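Local coordinates for ABC transporter periplasmic-binding protein YtfQ (Mycobacterium smegmatis, PDB 6HBM) that probably binds carbohydrates for uptake by an ABC transporter, and holds arabinofuranose here between its two lobes, at residues A[152-157]-A[185-190]; A[158-163]-A[210-215]. All coordinates share one frame; numbering follows the deposited sequence.

Interaction 1 of 2, residues A[152-157]-A[185-190]; sequences EGTTGA and GDFTRS. With AHR (alpha-L-arabinofuranose), chain J.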
ATOM      1  N   GLU A 152      -6.260   0.972 -11.106  1.00 71.06           N
ATOM      2  CA  GLU A 152      -6.553   1.578  -9.798  1.00 71.22           C
ATOM      3  C   GLU A 152      -6.707   0.541  -8.689  1.00 76.21           C
ATOM      4  O   GLU A 152      -7.065  -0.597  -8.954  1.00 75.97           O
ATOM      5  CB  GLU A 152      -7.838   2.438  -9.847  1.00 72.79           C
ATOM      6  CG  GLU A 152      -7.777   3.718 -10.668  1.00 84.72           C
ATOM      7  CD  GLU A 152      -9.103   4.466 -10.676  1.00103.51           C
ATOM      8  OE1 GLU A 152      -9.664   4.675 -11.777  1.00 70.15           O
ATOM      9  OE2 GLU A 152      -9.591   4.828  -9.580  1.00105.33           O
ATOM     10  N   GLY A 153      -6.502   0.967  -7.447  1.00 74.14           N
ATOM     11  CA  GLY A 153      -6.656   0.112  -6.276  1.00 74.44           C
ATOM     12  C   GLY A 153      -8.105  -0.046  -5.872  1.00 79.24           C
ATOM     13  O   GLY A 153      -8.992   0.442  -6.567  1.00 78.08           O
ATOM     14  N   THR A 154      -8.356  -0.710  -4.736  1.00 78.91           N
ATOM     15  CA  THR A 154      -9.716  -0.901  -4.217  1.00 80.75           C
ATOM     16  C   THR A 154     -10.405   0.481  -4.038  1.00 86.17           C
ATOM     17  O   THR A 154      -9.809   1.412  -3.495  1.00 86.55           O
ATOM     18  CB  THR A 154      -9.695  -1.740  -2.901  1.00 96.88           C
ATOM     19  OG1 THR A 154      -9.253  -3.078  -3.173  1.00 97.91           O
ATOM     20  CG2 THR A 154     -11.059  -1.802  -2.212  1.00 98.72           C
ATOM     21  N   THR A 155     -11.644   0.611  -4.549  1.00 81.57           N
ATOM     22  CA  THR A 155     -12.418   1.853  -4.485  1.00 79.99           C
ATOM     23  C   THR A 155     -12.758   2.175  -3.029  1.00 79.67           C
ATOM     24  O   THR A 155     -13.458   1.395  -2.389  1.00 77.93           O
ATOM     25  CB  THR A 155     -13.684   1.700  -5.362  1.00 89.25           C
ATOM     26  OG1 THR A 155     -13.284   1.384  -6.698  1.00 89.65           O
ATOM     27  CG2 THR A 155     -14.559   2.945  -5.366  1.00 89.21           C
ATOM     28  N   GLY A 156     -12.239   3.293  -2.523  1.00 75.59           N
ATOM     29  CA  GLY A 156     -12.485   3.740  -1.151  1.00 75.82           C
ATOM     30  C   GLY A 156     -11.270   3.772  -0.233  1.00 79.65           C
ATOM     31  O   GLY A 156     -11.237   4.565   0.711  1.00 79.59           O
ATOM     32  N   ALA A 157     -10.274   2.897  -0.473  1.00 74.92           N
ATOM     33  CA  ALA A 157      -9.047   2.816   0.336  1.00 73.53           C
ATOM     34  C   ALA A 157      -8.162   4.055   0.139  1.00 75.63           C
ATOM     35  O   ALA A 157      -8.050   4.531  -1.002  1.00 75.87           O
ATOM     36  CB  ALA A 157      -8.264   1.569  -0.059  1.00 74.14           C
ATOM     37  N   GLY A 185      -9.032  -2.477  -9.988  1.00 76.43           N
ATOM     38  CA  GLY A 185      -8.653  -3.885 -10.005  1.00 75.88           C
ATOM     39  C   GLY A 185      -8.521  -4.479  -8.613  1.00 78.64           C
ATOM     40  O   GLY A 185      -7.900  -5.526  -8.464  1.00 79.26           O
ATOM     41  N   ASP A 186      -9.066  -3.808  -7.579  1.00 73.68           N
ATOM     42  CA  ASP A 186      -9.113  -4.267  -6.190  1.00 73.61           C
ATOM     43  C   ASP A 186      -7.755  -4.748  -5.532  1.00 74.33           C
ATOM     44  O   ASP A 186      -7.802  -5.425  -4.489  1.00 73.77           O
ATOM     45  CB  ASP A 186     -10.177  -5.382  -6.072  1.00 76.19           C
ATOM     46  CG  ASP A 186     -11.097  -5.212  -4.876  1.00 94.09           C
ATOM     47  OD1 ASP A 186     -10.648  -5.485  -3.728  1.00 93.95           O
ATOM     48  OD2 ASP A 186     -12.262  -4.800  -5.082  1.00104.30           O
ATOM     49  N   PHE A 187      -6.580  -4.321  -6.067  1.00 67.10           N
ATOM     50  CA  PHE A 187      -5.249  -4.715  -5.566  1.00 65.14           C
ATOM     51  C   PHE A 187      -5.026  -6.229  -5.606  1.00 70.70           C
ATOM     52  O   PHE A 187      -4.466  -6.780  -4.669  1.00 71.39           O
ATOM     53  CB  PHE A 187      -4.956  -4.182  -4.144  1.00 65.87           C
ATOM     54  CG  PHE A 187      -4.759  -2.701  -3.930  1.00 65.86           C
ATOM     55  CD1 PHE A 187      -4.035  -1.942  -4.836  1.00 67.25           C
ATOM     56  CD2 PHE A 187      -5.121  -2.110  -2.727  1.00 65.99           C
ATOM     57  CE1 PHE A 187      -3.767  -0.604  -4.589  1.00 67.33           C
ATOM     58  CE2 PHE A 187      -4.862  -0.769  -2.485  1.00 68.02           C
ATOM     59  CZ  PHE A 187      -4.183  -0.025  -3.415  1.00 66.19           C
ATOM     60  N   THR A 188      -5.444  -6.904  -6.679  1.00 67.78           N
ATOM     61  CA  THR A 188      -5.258  -8.349  -6.796  1.00 67.90           C
ATOM     62  C   THR A 188      -4.656  -8.679  -8.133  1.00 72.50           C
ATOM     63  O   THR A 188      -4.654  -7.853  -9.035  1.00 71.25           O
ATOM     64  CB  THR A 188      -6.583  -9.093  -6.609  1.00 77.61           C
ATOM     65  OG1 THR A 188      -7.554  -8.558  -7.498  1.00 79.31           O
ATOM     66  CG2 THR A 188      -7.090  -9.022  -5.195  1.00 76.27           C
ATOM     67  N   ARG A 189      -4.157  -9.898  -8.268  1.00 70.49           N
ATOM     68  CA  ARG A 189      -3.578 -10.364  -9.523  1.00 70.50           C
ATOM     69  C   ARG A 189      -4.755 -10.682 -10.454  1.00 73.74           C
ATOM     70  O   ARG A 189      -4.688 -10.372 -11.645  1.00 73.13           O
ATOM     71  CB  ARG A 189      -2.675 -11.603  -9.299  1.00 72.42           C
ATOM     72  CG  ARG A 189      -1.157 -11.367  -9.383  1.00 86.56           C
ATOM     73  CD  ARG A 189      -0.435 -12.710  -9.503  1.00104.38           C
ATOM     74  NE  ARG A 189       0.988 -12.682  -9.152  1.00118.27           N
ATOM     75  CZ  ARG A 189       1.482 -12.632  -7.913  1.00131.14           C
ATOM     76  NH1 ARG A 189       0.665 -12.550  -6.862  1.00120.91           N
ATOM     77  NH2 ARG A 189       2.795 -12.637  -7.714  1.00111.81           N
ATOM     78  N   SER A 190      -5.841 -11.283  -9.904  1.00 69.98           N
ATOM     79  CA  SER A 190      -7.044 -11.614 -10.675  1.00 70.12           C
ATOM     80  C   SER A 190      -7.584 -10.376 -11.386  1.00 74.98           C
ATOM     81  O   SER A 190      -7.674 -10.353 -12.618  1.00 74.23           O
ATOM     82  CB  SER A 190      -8.129 -12.201  -9.769  1.00 74.63           C
ATOM     83  OG  SER A 190      -9.413 -12.191 -10.384  1.00 86.54           O
TER
HETATM   84  O5  AHR J 408      -2.578  -0.231   2.176  0.90 27.11           O
HETATM   85  C5  AHR J 408      -1.410  -0.472   1.414  0.90 21.69           C
HETATM   86  C4  AHR J 408      -1.807  -1.268   0.208  0.90 21.64           C
HETATM   87  O4  AHR J 408      -2.597  -2.415   0.626  0.90 22.75           O
HETATM   88  C3  AHR J 408      -0.670  -1.871  -0.602  0.90 21.93           C
HETATM   89  O3  AHR J 408      -0.014  -0.975  -1.486  0.90 20.81           O
HETATM   90  C2  AHR J 408      -1.420  -2.968  -1.341  0.90 22.90           C
HETATM   91  O2  AHR J 408      -0.547  -3.847  -2.039  0.90 21.83           O
HETATM   92  C1  AHR J 408      -2.241  -3.553  -0.185  0.90 24.16           C
HETATM   93  O1  AHR J 408      -3.409  -4.306  -0.600  0.90 23.74           O

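Interaction 2 of 2, residues A[158-163]-A[210-215]; sequences DPAIDR and FAQNDD. With AHR (alpha-L-arabinofuranose), chain J.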
ATOM      1  N   ASP A 158      -7.518   4.557   1.237  1.00 69.36           N
ATOM      2  CA  ASP A 158      -6.616   5.727   1.203  1.00 68.83           C
ATOM      3  C   ASP A 158      -5.526   5.602   0.124  1.00 69.74           C
ATOM      4  O   ASP A 158      -5.423   6.512  -0.694  1.00 69.43           O
ATOM      5  CB  ASP A 158      -5.991   5.983   2.603  1.00 72.22           C
ATOM      6  CG  ASP A 158      -5.122   7.249   2.809  1.00 86.66           C
ATOM      7  OD1 ASP A 158      -5.479   8.318   2.259  1.00 88.33           O
ATOM      8  OD2 ASP A 158      -4.112   7.173   3.572  1.00 87.80           O
ATOM      9  N   PRO A 159      -4.761   4.488   0.021  1.00 65.08           N
ATOM     10  CA  PRO A 159      -3.726   4.407  -1.029  1.00 64.50           C
ATOM     11  C   PRO A 159      -4.224   4.597  -2.459  1.00 66.64           C
ATOM     12  O   PRO A 159      -3.564   5.287  -3.226  1.00 65.73           O
ATOM     13  CB  PRO A 159      -3.101   3.013  -0.815  1.00 66.31           C
ATOM     14  CG  PRO A 159      -4.080   2.256   0.005  1.00 70.66           C
ATOM     15  CD  PRO A 159      -4.712   3.296   0.888  1.00 66.53           C
ATOM     16  N   ALA A 160      -5.388   4.027  -2.800  1.00 62.75           N
ATOM     17  CA  ALA A 160      -5.956   4.151  -4.140  1.00 63.52           C
ATOM     18  C   ALA A 160      -6.304   5.600  -4.518  1.00 70.11           C
ATOM     19  O   ALA A 160      -5.997   6.021  -5.641  1.00 71.30           O
ATOM     20  CB  ALA A 160      -7.198   3.284  -4.265  1.00 64.47           C
ATOM     21  N   ILE A 161      -6.929   6.367  -3.572  1.00 65.20           N
ATOM     22  CA  ILE A 161      -7.316   7.772  -3.785  1.00 62.77           C
ATOM     23  C   ILE A 161      -6.040   8.607  -3.913  1.00 66.26           C
ATOM     24  O   ILE A 161      -5.843   9.256  -4.935  1.00 66.20           O
ATOM     25  CB  ILE A 161      -8.228   8.289  -2.642  1.00 64.76           C
ATOM     26  N   ASP A 162      -5.152   8.525  -2.903  1.00 62.55           N
ATOM     27  CA  ASP A 162      -3.879   9.268  -2.843  1.00 62.27           C
ATOM     28  C   ASP A 162      -2.884   8.936  -3.981  1.00 63.04           C
ATOM     29  O   ASP A 162      -2.230   9.848  -4.479  1.00 61.29           O
ATOM     30  CB  ASP A 162      -3.198   9.093  -1.452  1.00 65.18           C
ATOM     31  CG  ASP A 162      -3.730   9.972  -0.297  1.00 76.78           C
ATOM     32  OD1 ASP A 162      -4.668  10.765  -0.531  1.00 76.48           O
ATOM     33  OD2 ASP A 162      -3.190   9.865   0.844  1.00 83.20           O
ATOM     34  N   ARG A 163      -2.769   7.672  -4.402  1.00 60.09           N
ATOM     35  CA  ARG A 163      -1.835   7.320  -5.490  1.00 60.08           C
ATOM     36  C   ARG A 163      -2.258   7.890  -6.823  1.00 65.34           C
ATOM     37  O   ARG A 163      -1.417   8.381  -7.575  1.00 65.34           O
ATOM     38  CB  ARG A 163      -1.639   5.803  -5.605  1.00 58.83           C
ATOM     39  CG  ARG A 163      -0.721   5.296  -4.514  1.00 70.77           C
ATOM     40  CD  ARG A 163      -0.758   3.803  -4.267  1.00 78.18           C
ATOM     41  NE  ARG A 163       0.216   3.432  -3.238  1.00 81.78           N
ATOM     42  CZ  ARG A 163       0.401   2.202  -2.772  1.00 87.56           C
ATOM     43  NH1 ARG A 163      -0.322   1.189  -3.240  1.00 66.05           N
ATOM     44  NH2 ARG A 163       1.307   1.973  -1.828  1.00 67.00           N
ATOM     45  N   PHE A 210       0.431   1.919 -15.420  1.00 66.77           N
ATOM     46  CA  PHE A 210       0.719   2.270 -14.028  1.00 65.73           C
ATOM     47  C   PHE A 210      -0.119   1.426 -13.088  1.00 68.55           C
ATOM     48  O   PHE A 210      -1.334   1.630 -12.996  1.00 67.05           O
ATOM     49  CB  PHE A 210       0.472   3.767 -13.773  1.00 67.46           C
ATOM     50  CG  PHE A 210       0.486   4.186 -12.311  1.00 68.04           C
ATOM     51  CD1 PHE A 210       1.570   3.889 -11.496  1.00 69.11           C
ATOM     52  CD2 PHE A 210      -0.585   4.883 -11.760  1.00 69.10           C
ATOM     53  CE1 PHE A 210       1.570   4.269 -10.156  1.00 69.37           C
ATOM     54  CE2 PHE A 210      -0.578   5.262 -10.419  1.00 70.91           C
ATOM     55  CZ  PHE A 210       0.497   4.953  -9.628  1.00 68.31           C
ATOM     56  N   ALA A 211       0.526   0.494 -12.372  1.00 65.46           N
ATOM     57  CA  ALA A 211      -0.185  -0.376 -11.443  1.00 65.31           C
ATOM     58  C   ALA A 211       0.001   0.132 -10.036  1.00 67.96           C
ATOM     59  O   ALA A 211       1.133   0.206  -9.564  1.00 67.30           O
ATOM     60  CB  ALA A 211       0.320  -1.802 -11.570  1.00 66.18           C
ATOM     61  N   GLN A 212      -1.108   0.469  -9.345  1.00 64.23           N
ATOM     62  CA  GLN A 212      -1.051   1.004  -7.969  1.00 63.82           C
ATOM     63  C   GLN A 212      -0.562  -0.024  -6.903  1.00 68.04           C
ATOM     64  O   GLN A 212      -0.400   0.332  -5.734  1.00 68.00           O
ATOM     65  CB  GLN A 212      -2.388   1.649  -7.558  1.00 64.35           C
ATOM     66  CG  GLN A 212      -2.612   3.001  -8.220  1.00 68.43           C
ATOM     67  CD  GLN A 212      -3.992   3.526  -7.948  1.00 94.66           C
ATOM     68  OE1 GLN A 212      -4.712   3.028  -7.079  1.00 88.66           O
ATOM     69  NE2 GLN A 212      -4.415   4.529  -8.703  1.00 93.68           N
ATOM     70  N   ASN A 213      -0.265  -1.259  -7.298  1.00 63.37           N
ATOM     71  CA  ASN A 213       0.331  -2.237  -6.406  1.00 62.62           C
ATOM     72  C   ASN A 213       0.873  -3.289  -7.322  1.00 67.60           C
ATOM     73  O   ASN A 213       0.146  -3.749  -8.205  1.00 67.58           O
ATOM     74  CB  ASN A 213      -0.672  -2.720  -5.338  1.00 60.97           C
ATOM     75  CG  ASN A 213      -1.432  -4.012  -5.539  1.00 63.70           C
ATOM     76  OD1 ASN A 213      -1.999  -4.311  -6.595  1.00 48.54           O
ATOM     77  ND2 ASN A 213      -1.520  -4.792  -4.491  1.00 51.44           N
ATOM     78  N   ASP A 214       2.170  -3.562  -7.255  1.00 64.96           N
ATOM     79  CA  ASP A 214       2.779  -4.480  -8.219  1.00 65.81           C
ATOM     80  C   ASP A 214       1.945  -5.743  -8.493  1.00 67.44           C
ATOM     81  O   ASP A 214       1.951  -6.194  -9.622  1.00 64.95           O
ATOM     82  CB  ASP A 214       4.223  -4.826  -7.840  1.00 69.18           C
ATOM     83  CG  ASP A 214       4.416  -5.385  -6.454  1.00 92.58           C
ATOM     84  OD1 ASP A 214       3.399  -5.696  -5.786  1.00 95.62           O
ATOM     85  OD2 ASP A 214       5.584  -5.510  -6.027  1.00104.13           O
ATOM     86  N   ASP A 215       1.189  -6.259  -7.497  1.00 65.23           N
ATOM     87  CA  ASP A 215       0.300  -7.429  -7.657  1.00 65.55           C
ATOM     88  C   ASP A 215      -0.638  -7.304  -8.863  1.00 68.25           C
ATOM     89  O   ASP A 215      -0.742  -8.258  -9.648  1.00 68.57           O
ATOM     90  CB  ASP A 215      -0.528  -7.710  -6.379  1.00 67.67           C
ATOM     91  CG  ASP A 215      -0.009  -8.865  -5.544  1.00 75.52           C
ATOM     92  OD1 ASP A 215       1.027  -8.677  -4.848  1.00 76.80           O
ATOM     93  OD2 ASP A 215      -0.663  -9.950  -5.555  1.00 77.40           O
TER
HETATM   94  O5  AHR J 408      -2.578  -0.231   2.176  0.90 27.11           O
HETATM   95  C5  AHR J 408      -1.410  -0.472   1.414  0.90 21.69           C
HETATM   96  C4  AHR J 408      -1.807  -1.268   0.208  0.90 21.64           C
HETATM   97  O4  AHR J 408      -2.597  -2.415   0.626  0.90 22.75           O
HETATM   98  C3  AHR J 408      -0.670  -1.871  -0.602  0.90 21.93           C
HETATM   99  O3  AHR J 408      -0.014  -0.975  -1.486  0.90 20.81           O
HETATM  100  C2  AHR J 408      -1.420  -2.968  -1.341  0.90 22.90           C
HETATM  101  O2  AHR J 408      -0.547  -3.847  -2.039  0.90 21.83           O
HETATM  102  C1  AHR J 408      -2.241  -3.553  -0.185  0.90 24.16           C
HETATM  103  O1  AHR J 408      -3.409  -4.306  -0.600  0.90 23.74           O

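Interaction 1 of 2, residues A[152-157]-A[185-190]
The amide N of Gly-185 donates to Glu-152 O at 2.9 Å, with an N-H...O angle of 160°. This backbone bond joins the two loops where they leave neighbouring strands. Thr-154 and Asp-186 meet a little further along. Thr-154 OG1 gives a weak hydrogen bond to Asp-186 OD1 at 2.8 Å. OG1 is turned beside its own backbone N (chi1 -66°), and this points it at the Asp-186 carboxylate. The Thr-154 CG2 methyl lies 4.0 Å from the same Asp-186 OD1.

The other main contact is made by the Phe-187 ring. Gly-153 has no side chain, and the ring lies flat against its CA, 3.7 Å from the ring centroid. This is a CH-pi contact over the face. Thr-154 N sits over the centre of the same face. The opposite face looks to the sugar, with arabinofuranose C2 4.0 Å above the ring plane and offset toward the rim. One face of Phe-187 thus borders the ligand, consistent with the aromatic residues that often line sugar sites; its CD2 is 3.5 Å from arabinofuranose O1. Thr-188 OG1 caps Gly-191 N. The contact joins the loops at the C-terminal ends of parallel strands 146-152 and 177-184, just before helices 158-171 and 189-202.

Interaction 2 of 2, residues A[158-163]-A[210-215]
Arg-163 and Gln-212 run past each other between helix 158-171 and the loop after strand 208-211. The contact lies in one alpha/beta lobe of the periplasmic binding protein fold, where loops after the parallel strands supply one side of the sugar site. The two side chains meet near their bases: Arg-163 CB is 4.0 Å from Gln-212 CG. Beyond that they part. Arg-163 is extended from CG to NE (chi3 177°) and sends its guanidinium to the ligand. Gln-212 is also extended, and lays its amide against the first turn of the helix. Gln-212 OE1 is 3.4 Å from Ala-160 CA, and it probably accepts from Gly-153 N outside these segments.

The guanidinium meets the sugar edge-on. Arabinofuranose O3 lies at its edge, in plane, and takes a bond from Arg-163 NH1 at 2.8 Å and a weak one from Arg-163 NH2 at 3.2 Å. Pro-159 CB lies over one guanidinium face, offset toward the rim. Arg-163 NH2 also forms a salt bridge with Glu-127, which probably helps fix the turn of the group. The Asn-213 amide uses both its polar atoms: OD1 caps Met-216 N at the start of helix 214-226, and ND2 donates to arabinofuranose O2 at 2.8 Å, with an N-H...O angle of 167°.

Overall arrangement
Interactions 1 and 2 lie side by side in one lobe, their centres about 8 Å apart, and both reach the arabinofuranose. Interaction 1 supplies a ring face beside the sugar; interaction 2 supplies donors to two of its hydroxyls. Their segments alternate along the chain. The 2.8 Å approach of Gly-153 N to Gln-212 OE1 joins the two contacts. Phe-187 CD1 packs 3.4 Å from Asn-213 CG, so ring and donor are neighbours. Arg-189 NH1 forms a salt bridge with Asp-215 OD2 at 3.2 Å, linking helices 189-202 and 214-226 at their starts. Asp-105, Arg-106, Asp-241, Ser-29 and Glu-28 also hydrogen-bond the sugar, from outside these segments.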